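Local coordinates for protein lysyl oxidase (Pichia pastoris, PDB 1W7C) that is a copper- and topaquinone-dependent amine oxidase that, as in its family, probably oxidises primary amines, including the side-chain amines of peptidyl lysine, to aldehydes, at residues Gln178-Asp181 with Ala186-Asp189; Ala140-Phe145 with Phe213-Arg218; Leu127-Gly132 with Arg136-Ala141. All blocks are in the same frame, centred on the assembly; numbering follows the deposited sequence.

Interaction 1 (Gln178-Asp181 with Ala186-Asp189); sequences QLHD and ATVD
His180 carries its ring anti to the backbone N (chi1 175°), while Thr187 sets OG1 anti to its own carbonyl carbon (chi1 -56°), and these two torsions bring ND1 and OG1 together across the end of an antiparallel beta hairpin formed by strands 170-180 and 187-195. The bond from His180 ND1 to Thr187 OG1 measures 2.8 Å; the hydroxyl lies at the ring edge but is tilted 19° from its plane. His180 is the donor here, and Thr187 OG1 is also hydrogen-bonded to Glu130, which ties the hairpin to the segment before helix 136-150.

The register follows from the backbone. Leu179 and Val188 form a hydrogen-bonded pair, with Leu179 N to Val188 O and Val188 N to Leu179 O both at 2.9 Å. The second is nearly straight at the hydrogen, although the donor stands above the carbonyl plane of Leu179. His180 and Thr187 follow as a non-hydrogen-bonded pair, and beyond them Asp181 N donates to Ala186 O at 2.8 Å.

On the face carrying Leu179 and Val188, CB of the leucine meets CG2 of the valine at 3.9 Å. At the other end, the extended Gln178 side chain runs obliquely past Asp189, placing its CG 3.6 Å from Asp189 OD2; both Gln178 OE1 and Asp189 OD2 bind Lys142. A water bridges the carbonyls near the turn, donating to Leu179 O at 2.8 Å and to Ala186 O at 3.0 Å.

Interaction 2 (Ala140-Phe145 with Phe213-Arg218); sequences AAKSSF and FDMTGR
A helix laid against a beta sheet is the setting: helix 136-150 places Lys142 and Phe145, one turn apart, on the end of strand 209-214 in the small antiparallel sheet that also contains the hairpin of strands 170-180 and 187-195. Phe213 and Met215 answer from the strand and the loop after it, and all four side chains are buried.

Phe145 and Phe213 meet obliquely, as their ring planes at 41° and centroids 5.3 Å apart attest. CD2 of Phe145 lies over one face of the Phe213 ring, and its CE2 approaches Phe213 CB to 3.5 Å. The first torsion of Phe213 (chi1 60°) puts CG between the backbone N and the carbonyl carbon, presenting that ring face to the helix. Met225 of the adjoining strand 224-230 touches both rings.

Lys142 crosses Phe213 at about a right angle, its CE at the ring edge and 4.0 Å from CZ. A bend at chi3 (73°) carries the lysine chain obliquely across the thioether end of Met215 and on toward the hairpin, where NZ forms a salt bridge with Asp189 and a hydrogen bond with Gln178. Were Lys142 replaced by an alanine, the Asp189 carboxylate would probably lose its cationic mate, Gln178 OE1 a donor, and a gap would open beside Met215 and the Phe213 edge.

At the end of the strand, Asp214 OD1 accepts from Thr216 N at 2.9 Å, closing an Asx turn, and from Thr216 OG1 at 2.8 Å, both from the same face of the carboxylate plane. Within the helix-sheet contact itself, Met215 SD rests 3.8 Å from Lys142 CE.

Interaction 3 (Leu127-Gly132 with Arg136-Ala141); sequences LPFEVG and RIKSAA
Lys138 NZ sits over the face of the Phe129 ring in a cation-pi contact, 3.5 Å from the centroid and only 13° off the ring normal. The ammonium stands over the centre of the ring, leaning slightly to its CZ end, with NZ 3.4 Å from Phe129 CZ. CE of the lysine lies nearer the outer end of the ring, also 3.4 Å from CZ, showing that the chain comes in over CZ and carries NZ inward.

Two torsions explain this path. CG of Lys138 stands anti to the backbone N (chi1 -173°), directing the chain from helix 136-150 toward the 127-132 segment, and the bend at chi3 (-84°) redirects its end over the phenyl group. Phe129 carries CG anti to its own N and beside its carbonyl carbon, which sets ring and carbonyl O on the same ammonium; that O lies 2.9 Å from Lys138 NZ, although the angle is too poor for a hydrogen bond. A water accepts from Lys138 NZ at 2.8 Å and probably donates to Glu130 O, giving the buried ammonium a polar partner beside the ring.

Glu130 OE1 lies in the Phe129 plane at the ring edge, while its carboxylate binds Gly217 N and Thr187 OG1. Phe50 adds an edge-to-face contact to Phe129. Backbone bonds from Val131 N to Pro128 O and from Gly132 N to Phe129 O wind this short segment into a 3-10 turn. The arrangement is a cation-pi contact between the 3-10 segment following strand 126-128 and the first turn of helix 136-150.

Along the chain interaction 3 comes first, and interaction 2 begins on the helix where it ends: both use helix 136-150 and share Ala140 and Ala141. Interaction 1 is nested inside the loop that interaction 2 closes. The centres of interactions 2 and 3 lie about 9 Å apart. Those of interactions 1 and 2 are about 11 Å apart, and those of interactions 1 and 3 about 12 Å. In one five-stranded sheet, interaction 1 lies on the outermost pair of strands at one side and interaction 2 on the middle strand, next to 187-195. The three contacts bring the 3-10 segment after strand 126-128, helix 136-150 and that sheet together, away from the copper and calcium sites.

Interaction 1 (Gln178-Asp181 with Ala186-Asp189)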
ATOM      1  N   GLN A 178     -27.691  -4.924  21.216  1.00 16.55           N
ATOM      2  CA  GLN A 178     -29.103  -5.053  21.585  1.00 16.75           C
ATOM      3  C   GLN A 178     -29.926  -3.992  20.864  1.00 17.57           C
ATOM      4  O   GLN A 178     -29.357  -3.015  20.337  1.00 17.30           O
ATOM      5  CB  GLN A 178     -29.230  -4.926  23.121  1.00 17.29           C
ATOM      6  CG  GLN A 178     -28.456  -6.013  23.885  1.00 18.57           C
ATOM      7  CD  GLN A 178     -28.430  -5.807  25.362  1.00 18.12           C
ATOM      8  OE1 GLN A 178     -27.914  -6.658  26.070  1.00 18.94           O
ATOM      9  NE2 GLN A 178     -28.975  -4.681  25.840  1.00 19.30           N
ATOM     10  N   LEU A 179     -31.243  -4.194  20.822  1.00 17.41           N
ATOM     11  CA  LEU A 179     -32.165  -3.333  20.095  1.00 17.59           C
ATOM     12  C   LEU A 179     -33.210  -2.721  21.047  1.00 18.93           C
ATOM     13  O   LEU A 179     -34.291  -3.286  21.279  1.00 19.15           O
ATOM     14  CB  LEU A 179     -32.833  -4.127  18.975  1.00 18.12           C
ATOM     15  CG  LEU A 179     -31.853  -4.570  17.871  1.00 19.39           C
ATOM     16  CD1 LEU A 179     -32.499  -5.671  17.023  1.00 21.77           C
ATOM     17  CD2 LEU A 179     -31.425  -3.418  16.983  1.00 20.27           C
ATOM     18  N   HIS A 180     -32.890  -1.543  21.566  1.00 18.21           N
ATOM     19  CA  HIS A 180     -33.796  -0.792  22.415  1.00 19.66           C
ATOM     20  C   HIS A 180     -34.545   0.218  21.572  1.00 20.07           C
ATOM     21  O   HIS A 180     -33.981   0.948  20.753  1.00 19.82           O
ATOM     22  CB  HIS A 180     -33.039  -0.071  23.542  1.00 19.75           C
ATOM     23  CG  HIS A 180     -33.917   0.816  24.365  1.00 18.80           C
ATOM     24  ND1 HIS A 180     -34.884   0.312  25.210  1.00 20.82           N
ATOM     25  CD2 HIS A 180     -34.037   2.170  24.418  1.00 21.49           C
ATOM     26  CE1 HIS A 180     -35.538   1.315  25.782  1.00 21.98           C
ATOM     27  NE2 HIS A 180     -35.047   2.455  25.318  1.00 22.52           N
ATOM     28  N   ASP A 181     -35.847   0.238  21.776  1.00 21.52           N
ATOM     29  CA  ASP A 181     -36.739   1.100  20.999  1.00 23.08           C
ATOM     30  C   ASP A 181     -37.229   2.216  21.930  1.00 23.85           C
ATOM     31  O   ASP A 181     -38.066   1.961  22.793  1.00 24.05           O
ATOM     32  CB  ASP A 181     -37.929   0.302  20.458  1.00 27.38           C
ATOM     33  CG  ASP A 181     -38.818   1.105  19.584  1.00 28.48           C
ATOM     34  OD1 ASP A 181     -38.752   2.354  19.583  1.00 32.69           O
ATOM     35  OD2 ASP A 181     -39.681   0.559  18.884  1.00 34.92           O
ATOM     36  N   ALA A 186     -39.216  -0.921  24.904  1.00 21.43           N
ATOM     37  CA  ALA A 186     -38.782  -2.313  24.806  1.00 23.49           C
ATOM     38  C   ALA A 186     -37.342  -2.464  24.365  1.00 18.76           C
ATOM     39  O   ALA A 186     -36.862  -1.724  23.518  1.00 23.15           O
ATOM     40  CB  ALA A 186     -39.696  -3.070  23.839  1.00 27.41           C
ATOM     41  N   THR A 187     -36.684  -3.481  24.913  1.00 19.41           N
ATOM     42  CA  THR A 187     -35.361  -3.898  24.515  1.00 18.44           C
ATOM     43  C   THR A 187     -35.422  -5.348  24.129  1.00 18.66           C
ATOM     44  O   THR A 187     -35.769  -6.201  24.945  1.00 20.05           O
ATOM     45  CB  THR A 187     -34.372  -3.684  25.665  1.00 19.53           C
ATOM     46  OG1 THR A 187     -34.431  -2.304  26.061  1.00 20.80           O
ATOM     47  CG2 THR A 187     -32.903  -4.029  25.257  1.00 21.21           C
ATOM     48  N   VAL A 188     -35.072  -5.616  22.874  1.00 18.61           N
ATOM     49  CA  VAL A 188     -35.025  -6.972  22.351  1.00 18.73           C
ATOM     50  C   VAL A 188     -33.635  -7.309  21.834  1.00 18.71           C
ATOM     51  O   VAL A 188     -32.759  -6.456  21.728  1.00 18.42           O
ATOM     52  CB  VAL A 188     -36.107  -7.204  21.270  1.00 22.12           C
ATOM     53  CG1 VAL A 188     -37.465  -6.839  21.804  1.00 23.61           C
ATOM     54  CG2 VAL A 188     -35.785  -6.396  20.007  1.00 19.71           C
ATOM     55  N   ASP A 189     -33.439  -8.577  21.533  1.00 18.75           N
ATOM     56  CA  ASP A 189     -32.146  -9.035  21.048  1.00 18.08           C
ATOM     57  C   ASP A 189     -32.352 -10.356  20.307  1.00 18.64           C
ATOM     58  O   ASP A 189     -33.236 -11.141  20.660  1.00 21.37           O
ATOM     59  CB  ASP A 189     -31.193  -9.187  22.265  1.00 18.30           C
ATOM     60  CG  ASP A 189     -29.729  -9.223  21.919  1.00 18.49           C
ATOM     61  OD1 ASP A 189     -29.343  -8.995  20.734  1.00 18.09           O
ATOM     62  OD2 ASP A 189     -28.863  -9.428  22.813  1.00 19.03           O
TER
HETATM   63  O   HOH W   1     -37.001  -3.034  20.848  1.00 29.52           O

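Interaction 2 (Ala140-Phe145 with Phe213-Arg218)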
ATOM      1  N   ALA A 140     -24.108 -12.203  32.180  1.00 20.50           N
ATOM      2  CA  ALA A 140     -24.462 -13.365  32.989  1.00 23.08           C
ATOM      3  C   ALA A 140     -25.978 -13.559  33.052  1.00 20.70           C
ATOM      4  O   ALA A 140     -26.465 -14.677  32.959  1.00 23.31           O
ATOM      5  CB  ALA A 140     -23.882 -13.245  34.407  1.00 23.16           C
ATOM      6  N   ALA A 141     -26.717 -12.464  33.172  1.00 19.81           N
ATOM      7  CA  ALA A 141     -28.180 -12.515  33.196  1.00 20.92           C
ATOM      8  C   ALA A 141     -28.724 -13.062  31.870  1.00 20.74           C
ATOM      9  O   ALA A 141     -29.642 -13.881  31.849  1.00 20.35           O
ATOM     10  CB  ALA A 141     -28.761 -11.153  33.473  1.00 21.48           C
ATOM     11  N   LYS A 142     -28.176 -12.586  30.760  1.00 19.72           N
ATOM     12  CA  LYS A 142     -28.593 -13.061  29.457  1.00 19.07           C
ATOM     13  C   LYS A 142     -28.288 -14.530  29.234  1.00 19.23           C
ATOM     14  O   LYS A 142     -29.126 -15.270  28.741  1.00 20.76           O
ATOM     15  CB  LYS A 142     -28.018 -12.194  28.337  1.00 19.22           C
ATOM     16  CG  LYS A 142     -28.572 -10.762  28.324  1.00 19.84           C
ATOM     17  CD  LYS A 142     -27.772  -9.793  27.426  1.00 18.28           C
ATOM     18  CE  LYS A 142     -28.012 -10.062  25.955  1.00 17.07           C
ATOM     19  NZ  LYS A 142     -27.172  -9.182  25.105  1.00 18.80           N
ATOM     20  N   SER A 143     -27.090 -14.942  29.598  1.00 19.38           N
ATOM     21  CA  SER A 143     -26.693 -16.342  29.500  1.00 21.85           C
ATOM     22  C   SER A 143     -27.622 -17.244  30.309  1.00 21.02           C
ATOM     23  O   SER A 143     -28.078 -18.275  29.805  1.00 21.35           O
ATOM     24  CB  SER A 143     -25.243 -16.496  29.984  0.45 29.51           C
ATOM     25  OG  SER A 143     -24.813 -17.843  29.932  0.45 26.33           O
ATOM     26  N   SER A 144     -27.951 -16.827  31.526  1.00 23.11           N
ATOM     27  CA  SER A 144     -28.837 -17.607  32.392  1.00 23.00           C
ATOM     28  C   SER A 144     -30.242 -17.700  31.823  1.00 21.74           C
ATOM     29  O   SER A 144     -30.867 -18.761  31.835  1.00 23.21           O
ATOM     30  CB  SER A 144     -28.886 -16.995  33.792  0.60 28.02           C
ATOM     31  OG  SER A 144     -29.587 -17.840  34.690  0.60 25.55           O
ATOM     32  N   PHE A 145     -30.714 -16.585  31.270  1.00 20.99           N
ATOM     33  CA  PHE A 145     -32.033 -16.537  30.656  1.00 21.89           C
ATOM     34  C   PHE A 145     -32.090 -17.475  29.444  1.00 21.95           C
ATOM     35  O   PHE A 145     -33.060 -18.216  29.258  1.00 22.61           O
ATOM     36  CB  PHE A 145     -32.399 -15.097  30.264  1.00 22.02           C
ATOM     37  CG  PHE A 145     -33.556 -15.006  29.318  1.00 25.04           C
ATOM     38  CD1 PHE A 145     -34.861 -15.037  29.801  1.00 26.23           C
ATOM     39  CD2 PHE A 145     -33.348 -14.917  27.948  1.00 25.43           C
ATOM     40  CE1 PHE A 145     -35.944 -14.980  28.920  1.00 30.17           C
ATOM     41  CE2 PHE A 145     -34.436 -14.871  27.060  1.00 27.35           C
ATOM     42  CZ  PHE A 145     -35.719 -14.884  27.549  1.00 30.69           C
ATOM     43  N   PHE A 213     -35.570 -12.473  21.734  1.00 20.85           N
ATOM     44  CA  PHE A 213     -36.110 -12.331  23.081  1.00 21.42           C
ATOM     45  C   PHE A 213     -36.256 -10.878  23.495  1.00 21.37           C
ATOM     46  O   PHE A 213     -35.619  -9.992  22.954  1.00 20.89           O
ATOM     47  CB  PHE A 213     -35.303 -13.137  24.114  1.00 20.27           C
ATOM     48  CG  PHE A 213     -33.845 -12.754  24.216  1.00 21.28           C
ATOM     49  CD1 PHE A 213     -33.413 -11.918  25.223  1.00 24.03           C
ATOM     50  CD2 PHE A 213     -32.891 -13.269  23.323  1.00 20.82           C
ATOM     51  CE1 PHE A 213     -32.068 -11.607  25.351  1.00 20.37           C
ATOM     52  CE2 PHE A 213     -31.541 -12.946  23.441  1.00 21.38           C
ATOM     53  CZ  PHE A 213     -31.134 -12.114  24.449  1.00 20.22           C
ATOM     54  N   ASP A 214     -37.197 -10.661  24.397  1.00 21.54           N
ATOM     55  CA  ASP A 214     -37.433  -9.389  25.043  1.00 19.67           C
ATOM     56  C   ASP A 214     -36.748  -9.440  26.407  1.00 21.99           C
ATOM     57  O   ASP A 214     -37.026 -10.329  27.238  1.00 23.28           O
ATOM     58  CB  ASP A 214     -38.926  -9.158  25.227  1.00 24.41           C
ATOM     59  CG  ASP A 214     -39.219  -7.798  25.770  1.00 29.89           C
ATOM     60  OD1 ASP A 214     -38.748  -7.493  26.855  1.00 29.11           O
ATOM     61  OD2 ASP A 214     -39.959  -6.980  25.195  1.00 43.27           O
ATOM     62  N   MET A 215     -35.818  -8.517  26.622  1.00 20.22           N
ATOM     63  CA  MET A 215     -35.048  -8.417  27.865  1.00 20.19           C
ATOM     64  C   MET A 215     -35.239  -7.034  28.498  1.00 20.17           C
ATOM     65  O   MET A 215     -34.305  -6.476  29.090  1.00 21.11           O
ATOM     66  CB  MET A 215     -33.556  -8.705  27.584  1.00 20.29           C
ATOM     67  CG  MET A 215     -32.979  -7.879  26.450  1.00 20.35           C
ATOM     68  SD  MET A 215     -31.178  -7.965  26.329  1.00 20.37           S
ATOM     69  CE  MET A 215     -30.697  -7.165  27.868  1.00 20.06           C
ATOM     70  N   THR A 216     -36.468  -6.518  28.431  1.00 21.18           N
ATOM     71  CA  THR A 216     -36.777  -5.184  28.969  1.00 21.69           C
ATOM     72  C   THR A 216     -36.780  -5.204  30.496  1.00 23.04           C
ATOM     73  O   THR A 216     -37.354  -6.090  31.112  1.00 22.23           O
ATOM     74  CB  THR A 216     -38.143  -4.714  28.478  1.00 21.68           C
ATOM     75  OG1 THR A 216     -38.198  -4.772  27.041  1.00 21.81           O
ATOM     76  CG2 THR A 216     -38.392  -3.225  28.837  1.00 25.49           C
ATOM     77  N   GLY A 217     -36.115  -4.223  31.088  1.00 19.97           N
ATOM     78  CA  GLY A 217     -36.177  -3.980  32.518  1.00 22.86           C
ATOM     79  C   GLY A 217     -35.180  -4.803  33.309  1.00 22.09           C
ATOM     80  O   GLY A 217     -34.564  -5.728  32.792  1.00 22.55           O
ATOM     81  N   ARG A 218     -35.073  -4.491  34.599  1.00 22.19           N
ATOM     82  CA  ARG A 218     -34.090  -5.080  35.502  1.00 22.15           C
ATOM     83  C   ARG A 218     -34.566  -6.368  36.174  1.00 23.17           C
ATOM     84  O   ARG A 218     -33.801  -7.001  36.864  1.00 23.90           O
ATOM     85  CB  ARG A 218     -33.731  -4.059  36.589  1.00 24.82           C
ATOM     86  CG  ARG A 218     -32.984  -2.856  36.059  1.00 23.90           C
ATOM     87  CD  ARG A 218     -32.362  -2.011  37.144  1.00 22.64           C
ATOM     88  NE  ARG A 218     -33.357  -1.408  38.039  1.00 24.14           N
ATOM     89  CZ  ARG A 218     -33.070  -0.880  39.214  1.00 23.00           C
ATOM     90  NH1 ARG A 218     -31.820  -0.906  39.669  1.00 26.40           N
ATOM     91  NH2 ARG A 218     -34.023  -0.307  39.938  1.00 23.27           N
TER

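Interaction 3 (Leu127-Gly132 with Arg136-Ala141)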
ATOM      1  N   LEU A 127     -26.071   6.918  31.828  1.00 17.87           N
ATOM      2  CA  LEU A 127     -26.489   6.049  30.733  1.00 18.22           C
ATOM      3  C   LEU A 127     -27.568   5.117  31.262  1.00 17.99           C
ATOM      4  O   LEU A 127     -27.278   4.313  32.143  1.00 17.87           O
ATOM      5  CB  LEU A 127     -25.282   5.255  30.222  1.00 17.49           C
ATOM      6  CG  LEU A 127     -25.514   4.196  29.136  1.00 17.02           C
ATOM      7  CD1 LEU A 127     -25.719   4.893  27.804  1.00 18.83           C
ATOM      8  CD2 LEU A 127     -24.352   3.244  29.073  1.00 19.38           C
ATOM      9  N   PRO A 128     -28.807   5.221  30.774  1.00 18.21           N
ATOM     10  CA  PRO A 128     -29.898   4.387  31.301  1.00 19.26           C
ATOM     11  C   PRO A 128     -29.631   2.885  31.167  1.00 19.52           C
ATOM     12  O   PRO A 128     -29.038   2.425  30.184  1.00 18.47           O
ATOM     13  CB  PRO A 128     -31.082   4.790  30.425  1.00 21.98           C
ATOM     14  CG  PRO A 128     -30.772   6.147  29.974  1.00 21.15           C
ATOM     15  CD  PRO A 128     -29.285   6.156  29.730  1.00 19.27           C
ATOM     16  N   PHE A 129     -30.149   2.114  32.118  1.00 19.38           N
ATOM     17  CA  PHE A 129     -30.023   0.669  32.101  1.00 19.92           C
ATOM     18  C   PHE A 129     -30.374   0.057  30.737  1.00 18.77           C
ATOM     19  O   PHE A 129     -29.662  -0.814  30.252  1.00 18.44           O
ATOM     20  CB  PHE A 129     -30.930   0.054  33.177  1.00 19.69           C
ATOM     21  CG  PHE A 129     -30.850  -1.449  33.228  1.00 20.41           C
ATOM     22  CD1 PHE A 129     -29.828  -2.076  33.931  1.00 22.72           C
ATOM     23  CD2 PHE A 129     -31.788  -2.236  32.554  1.00 18.71           C
ATOM     24  CE1 PHE A 129     -29.744  -3.429  33.969  1.00 22.16           C
ATOM     25  CE2 PHE A 129     -31.705  -3.603  32.606  1.00 22.86           C
ATOM     26  CZ  PHE A 129     -30.682  -4.200  33.311  1.00 22.13           C
ATOM     27  N   GLU A 130     -31.501   0.466  30.149  1.00 19.20           N
ATOM     28  CA  GLU A 130     -31.956  -0.151  28.899  1.00 19.46           C
ATOM     29  C   GLU A 130     -30.919  -0.102  27.784  1.00 18.61           C
ATOM     30  O   GLU A 130     -30.886  -1.020  26.982  1.00 19.73           O
ATOM     31  CB  GLU A 130     -33.265   0.428  28.386  1.00 20.35           C
ATOM     32  CG  GLU A 130     -34.492   0.106  29.244  1.00 20.24           C
ATOM     33  CD  GLU A 130     -34.633  -1.370  29.616  1.00 20.13           C
ATOM     34  OE1 GLU A 130     -34.934  -1.663  30.783  1.00 25.77           O
ATOM     35  OE2 GLU A 130     -34.503  -2.241  28.724  1.00 22.03           O
ATOM     36  N   VAL A 131     -30.101   0.951  27.752  1.00 17.58           N
ATOM     37  CA  VAL A 131     -29.077   1.144  26.718  1.00 16.79           C
ATOM     38  C   VAL A 131     -27.672   1.006  27.335  1.00 17.32           C
ATOM     39  O   VAL A 131     -26.681   1.521  26.827  1.00 17.84           O
ATOM     40  CB  VAL A 131     -29.239   2.498  25.977  1.00 17.86           C
ATOM     41  CG1 VAL A 131     -30.513   2.531  25.175  1.00 18.53           C
ATOM     42  CG2 VAL A 131     -29.159   3.685  26.914  1.00 19.77           C
ATOM     43  N   GLY A 132     -27.602   0.263  28.417  1.00 16.64           N
ATOM     44  CA  GLY A 132     -26.414   0.158  29.216  1.00 18.22           C
ATOM     45  C   GLY A 132     -25.288  -0.638  28.547  1.00 15.77           C
ATOM     46  O   GLY A 132     -25.443  -1.239  27.476  1.00 19.04           O
ATOM     47  N   ARG A 136     -20.378  -7.502  32.743  1.00 19.25           N
ATOM     48  CA  ARG A 136     -20.311  -8.884  33.234  1.00 20.18           C
ATOM     49  C   ARG A 136     -21.662  -9.307  33.809  1.00 20.84           C
ATOM     50  O   ARG A 136     -22.081 -10.449  33.650  1.00 20.83           O
ATOM     51  CB  ARG A 136     -19.231  -9.049  34.286  1.00 20.97           C
ATOM     52  CG  ARG A 136     -17.858  -9.030  33.701  1.00 26.54           C
ATOM     53  CD  ARG A 136     -16.759  -9.340  34.669  1.00 32.49           C
ATOM     54  NE  ARG A 136     -15.486  -9.315  33.961  1.00 39.17           N
ATOM     55  CZ  ARG A 136     -14.302  -9.300  34.540  1.00 45.54           C
ATOM     56  NH1 ARG A 136     -14.190  -9.352  35.861  1.00 48.72           N
ATOM     57  NH2 ARG A 136     -13.213  -9.270  33.780  1.00 47.14           N
ATOM     58  N   ILE A 137     -22.325  -8.377  34.474  1.00 19.62           N
ATOM     59  CA  ILE A 137     -23.612  -8.649  35.140  1.00 20.20           C
ATOM     60  C   ILE A 137     -24.725  -8.896  34.113  1.00 19.98           C
ATOM     61  O   ILE A 137     -25.465  -9.885  34.206  1.00 20.30           O
ATOM     62  CB  ILE A 137     -23.950  -7.490  36.120  1.00 21.17           C
ATOM     63  CG1 ILE A 137     -22.853  -7.319  37.196  1.00 26.03           C
ATOM     64  CG2 ILE A 137     -25.318  -7.722  36.762  1.00 24.68           C
ATOM     65  CD1 ILE A 137     -22.419  -8.586  37.841  1.00 33.69           C
ATOM     66  N   LYS A 138     -24.815  -8.033  33.106  1.00 18.28           N
ATOM     67  CA  LYS A 138     -25.820  -8.210  32.062  1.00 18.46           C
ATOM     68  C   LYS A 138     -25.537  -9.443  31.205  1.00 17.27           C
ATOM     69  O   LYS A 138     -26.478 -10.144  30.830  1.00 19.58           O
ATOM     70  CB  LYS A 138     -25.951  -6.966  31.185  1.00 19.38           C
ATOM     71  CG  LYS A 138     -27.097  -7.037  30.199  1.00 19.01           C
ATOM     72  CD  LYS A 138     -27.552  -5.660  29.762  1.00 19.67           C
ATOM     73  CE  LYS A 138     -28.533  -5.038  30.747  1.00 19.67           C
ATOM     74  NZ  LYS A 138     -28.790  -3.571  30.511  1.00 21.87           N
ATOM     75  N   SER A 139     -24.268  -9.703  30.889  1.00 18.21           N
ATOM     76  CA  SER A 139     -23.899 -10.922  30.140  1.00 19.04           C
ATOM     77  C   SER A 139     -24.335 -12.183  30.878  1.00 19.35           C
ATOM     78  O   SER A 139     -24.872 -13.114  30.277  1.00 21.00           O
ATOM     79  CB  SER A 139     -22.396 -10.956  29.900  1.00 20.59           C
ATOM     80  OG  SER A 139     -22.087  -9.953  28.969  1.00 23.04           O
ATOM     81  N   ALA A 140     -24.108 -12.203  32.180  1.00 20.50           N
ATOM     82  CA  ALA A 140     -24.462 -13.365  32.989  1.00 23.08           C
ATOM     83  C   ALA A 140     -25.978 -13.559  33.052  1.00 20.70           C
ATOM     84  O   ALA A 140     -26.465 -14.677  32.959  1.00 23.31           O
ATOM     85  CB  ALA A 140     -23.882 -13.245  34.407  1.00 23.16           C
ATOM     86  N   ALA A 141     -26.717 -12.464  33.172  1.00 19.81           N
ATOM     87  CA  ALA A 141     -28.180 -12.515  33.196  1.00 20.92           C
ATOM     88  C   ALA A 141     -28.724 -13.062  31.870  1.00 20.74           C
ATOM     89  O   ALA A 141     -29.642 -13.881  31.849  1.00 20.35           O
ATOM     90  CB  ALA A 141     -28.761 -11.153  33.473  1.00 21.48           C
TER
HETATM   91  O   HOH W   2     -30.387  -3.531  28.239  1.00 19.60           O